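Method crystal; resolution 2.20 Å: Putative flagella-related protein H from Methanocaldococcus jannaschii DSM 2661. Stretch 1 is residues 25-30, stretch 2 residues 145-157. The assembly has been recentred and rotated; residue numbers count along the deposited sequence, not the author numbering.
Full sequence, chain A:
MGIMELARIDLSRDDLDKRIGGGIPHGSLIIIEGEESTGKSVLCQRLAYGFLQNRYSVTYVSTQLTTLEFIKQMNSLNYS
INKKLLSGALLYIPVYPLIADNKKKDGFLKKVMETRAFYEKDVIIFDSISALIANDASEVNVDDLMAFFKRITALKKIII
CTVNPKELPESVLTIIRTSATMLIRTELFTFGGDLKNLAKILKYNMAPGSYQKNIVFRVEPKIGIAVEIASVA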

# COMPACT_ATOMS: atom_id res chain seq x y z
N PRO A 25 -17.98 4.46 -2.66
CA PRO A 25 -18.22 4.26 -4.09
C PRO A 25 -17.76 5.44 -4.91
O PRO A 25 -17.99 6.61 -4.56
N HIS A 26 -17.07 5.12 -5.98
CA HIS A 26 -16.82 6.10 -7.02
C HIS A 26 -18.12 6.83 -7.42
O HIS A 26 -19.17 6.23 -7.45
N GLY A 27 -18.02 8.13 -7.74
CA GLY A 27 -19.17 8.93 -8.07
C GLY A 27 -19.98 9.37 -6.87
O GLY A 27 -21.08 9.80 -7.02
N SER A 28 -19.47 9.23 -5.66
CA SER A 28 -20.24 9.63 -4.50
C SER A 28 -20.15 11.16 -4.29
O SER A 28 -19.08 11.77 -4.49
N LEU A 29 -21.27 11.74 -3.89
CA LEU A 29 -21.30 13.01 -3.27
C LEU A 29 -21.68 12.83 -1.79
O LEU A 29 -22.85 12.58 -1.44
N ILE A 30 -20.71 13.04 -0.94
CA ILE A 30 -20.88 12.84 0.45
C ILE A 30 -21.07 14.18 1.11
O ILE A 30 -20.27 15.08 0.95
N LEU A 145 -24.87 24.75 -8.22
CA LEU A 145 -23.70 24.14 -7.64
C LEU A 145 -23.85 22.63 -7.58
O LEU A 145 -22.93 21.89 -7.93
N MSE A 146 -25.04 22.19 -7.16
CA MSE A 146 -25.32 20.74 -7.06
C MSE A 146 -25.23 20.11 -8.42
O MSE A 146 -24.66 19.05 -8.58
N ALA A 147 -25.79 20.75 -9.41
CA ALA A 147 -25.76 20.24 -10.79
C ALA A 147 -24.33 20.11 -11.27
O ALA A 147 -24.00 19.16 -11.96
N PHE A 148 -23.50 21.07 -10.91
CA PHE A 148 -22.11 21.03 -11.28
C PHE A 148 -21.38 19.85 -10.61
O PHE A 148 -20.63 19.11 -11.25
N PHE A 149 -21.57 19.72 -9.30
CA PHE A 149 -21.00 18.53 -8.57
C PHE A 149 -21.45 17.19 -9.16
O PHE A 149 -20.64 16.27 -9.31
N LYS A 150 -22.73 17.10 -9.51
CA LYS A 150 -23.25 15.90 -10.19
C LYS A 150 -22.55 15.56 -11.52
O LYS A 150 -22.36 14.41 -11.87
N ARG A 151 -22.18 16.61 -12.23
CA ARG A 151 -21.45 16.54 -13.47
C ARG A 151 -20.05 16.00 -13.21
O ARG A 151 -19.58 15.08 -13.88
N ILE A 152 -19.41 16.46 -12.15
CA ILE A 152 -18.08 15.93 -11.80
C ILE A 152 -18.14 14.48 -11.24
O ILE A 152 -17.31 13.64 -11.61
N THR A 153 -19.08 14.19 -10.36
CA THR A 153 -19.19 12.80 -9.82
C THR A 153 -19.58 11.83 -10.89
O THR A 153 -19.21 10.67 -10.84
N ALA A 154 -20.28 12.31 -11.92
CA ALA A 154 -20.56 11.47 -13.08
C ALA A 154 -19.29 11.00 -13.77
O ALA A 154 -19.30 10.02 -14.50
N LEU A 155 -18.19 11.71 -13.59
CA LEU A 155 -16.89 11.25 -14.11
C LEU A 155 -16.21 10.27 -13.19
O LEU A 155 -15.03 10.03 -13.36
N LYS A 156 -16.91 9.74 -12.18
CA LYS A 156 -16.32 8.76 -11.22
C LYS A 156 -15.47 9.36 -10.09
O LYS A 156 -14.97 8.66 -9.21
N LYS A 157 -15.36 10.68 -10.10
CA LYS A 157 -14.76 11.37 -8.98
C LYS A 157 -15.64 11.27 -7.76
O LYS A 157 -16.83 11.01 -7.84

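The apolar part of this contact centres on L29, at the start of a strand. Its CA-to-CB bond points toward the helix of stretch 2, and the side chain is t at chi1 and p at chi2. Its two methyls diverge. L29 CD2 meets the selenomethionine M146, with CD2 to M146 CE at 3.3 Å. M146 starts sideways, but its end comes nearer to stretch 1; chi1 and chi2 are m, and chi3 is off any well at -4°. L29 CD1 lies 4.1 Å from F149 CD2, approaching the ring obliquely. F149 also points toward stretch 1, with chi1 m. K150 begins away from stretch 1 but bends back, so that its aliphatic CE comes 4.2 Å from L29 CD2. Its NZ is hydrogen-bonded elsewhere in the structure.

T153, one turn after F149, points toward stretch 1 with chi1 p. Its methyl CG2 packs 3.5 Å from S28 O and 4.5 Å from L29 CB. Its hydroxyl OG1 lies 3.2 Å from F149 O, within its own stretch.

The polar contacts gather at G27, where backbone meets backbone. G27 N makes two weak hydrogen bonds, to K156 O at 3.4 Å and to K157 O at 3.1 Å. G27 CA adds CA-H...O contacts to T153 O at 3.3 Å and K157 O at 3.1 Å. Glycine suits this site: its phi is positive, and an ideal CB would sit a tight 3.2 Å from T153 O.

H26 sets its ring, chi1 m, with an edge against K156 O; CD2 to that oxygen is 3.2 Å. H26 CB also lies 4.3 Å from K156 CD, although the end of the lysine leads away. S28, chi1 m, points away from stretch 2. Its OG donates to P25 O at 2.6 Å, bracing the type II turn that presents G27.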

# COMPACT_ATOMS: atom_id res chain seq x y z
CB PRO A 25 -19.74 4.10 -4.21
CG PRO A 25 -20.20 3.74 -2.84
CD PRO A 25 -19.23 4.41 -1.88
CB HIS A 26 -16.12 5.43 -8.21
CG HIS A 26 -14.66 5.22 -7.97
ND1 HIS A 26 -14.05 3.99 -7.96
CD2 HIS A 26 -13.68 6.11 -7.72
CE1 HIS A 26 -12.76 4.12 -7.67
NE2 HIS A 26 -12.51 5.41 -7.54
CB SER A 28 -19.72 8.91 -3.25
OG SER A 28 -20.07 7.51 -3.27
CB LEU A 29 -22.30 13.93 -3.94
CG LEU A 29 -22.47 15.30 -3.27
CD1 LEU A 29 -21.22 16.15 -3.34
CD2 LEU A 29 -23.63 16.06 -3.92
CB ILE A 30 -19.60 12.21 1.04
CG1 ILE A 30 -19.21 10.97 0.23
CG2 ILE A 30 -19.81 11.87 2.51
CD1 ILE A 30 -18.09 10.14 0.84
CB LEU A 145 -23.45 24.70 -6.25
CG LEU A 145 -22.21 24.17 -5.55
CD1 LEU A 145 -20.94 24.68 -6.21
CD2 LEU A 145 -22.30 24.56 -4.08
CB MSE A 146 -26.68 20.42 -6.41
CG MSE A 146 -26.78 20.81 -4.93
SE MSE A 146 -25.41 20.13 -3.70
CE MSE A 146 -24.49 19.02 -5.05
CB ALA A 147 -26.57 21.15 -11.71
CB PHE A 148 -21.44 22.34 -10.88
CG PHE A 148 -19.94 22.26 -10.92
CD1 PHE A 148 -19.27 22.31 -12.13
CD2 PHE A 148 -19.22 21.97 -9.77
CE1 PHE A 148 -17.92 22.18 -12.20
CE2 PHE A 148 -17.84 21.84 -9.82
CZ PHE A 148 -17.18 21.95 -11.05
CB PHE A 149 -21.36 18.56 -7.08
CG PHE A 149 -20.58 19.57 -6.27
CD1 PHE A 149 -19.44 20.18 -6.74
CD2 PHE A 149 -21.04 19.92 -5.02
CE1 PHE A 149 -18.78 21.10 -5.99
CE2 PHE A 149 -20.37 20.82 -4.24
CZ PHE A 149 -19.22 21.40 -4.72
CB LYS A 150 -24.78 16.01 -10.41
CG LYS A 150 -25.56 15.80 -9.12
CD LYS A 150 -25.13 14.57 -8.33
CE LYS A 150 -25.96 14.56 -7.05
NZ LYS A 150 -26.34 13.27 -6.48
CB ARG A 151 -21.42 17.98 -14.05
CG ARG A 151 -21.86 18.17 -15.46
CD ARG A 151 -22.80 19.40 -15.62
NE ARG A 151 -22.17 20.69 -15.29
CZ ARG A 151 -22.79 21.79 -14.84
NH1 ARG A 151 -22.07 22.88 -14.54
NH2 ARG A 151 -24.12 21.82 -14.66
CB ILE A 152 -17.39 16.84 -10.79
CG1 ILE A 152 -17.24 18.25 -11.34
CG2 ILE A 152 -16.06 16.27 -10.37
CD1 ILE A 152 -16.23 18.41 -12.45
CB THR A 153 -20.14 12.67 -8.61
OG1 THR A 153 -21.44 13.19 -8.91
CG2 THR A 153 -19.59 13.45 -7.46
CB ALA A 154 -21.47 12.19 -14.08
CB LEU A 155 -15.93 12.44 -14.33
CG LEU A 155 -16.30 13.55 -15.34
CD1 LEU A 155 -16.72 13.04 -16.73
CD2 LEU A 155 -17.39 14.44 -14.79
CB LYS A 156 -15.53 7.69 -11.96
CG LYS A 156 -16.36 6.98 -12.98
CD LYS A 156 -17.24 5.95 -12.30
CE LYS A 156 -18.14 5.22 -13.32
NZ LYS A 156 -17.35 4.96 -14.57
CB LYS A 157 -14.61 12.88 -9.28
CG LYS A 157 -14.11 13.29 -10.64
CD LYS A 157 -12.62 13.13 -10.70
CE LYS A 157 -12.08 13.60 -12.03
NZ LYS A 157 -10.65 13.58 -11.76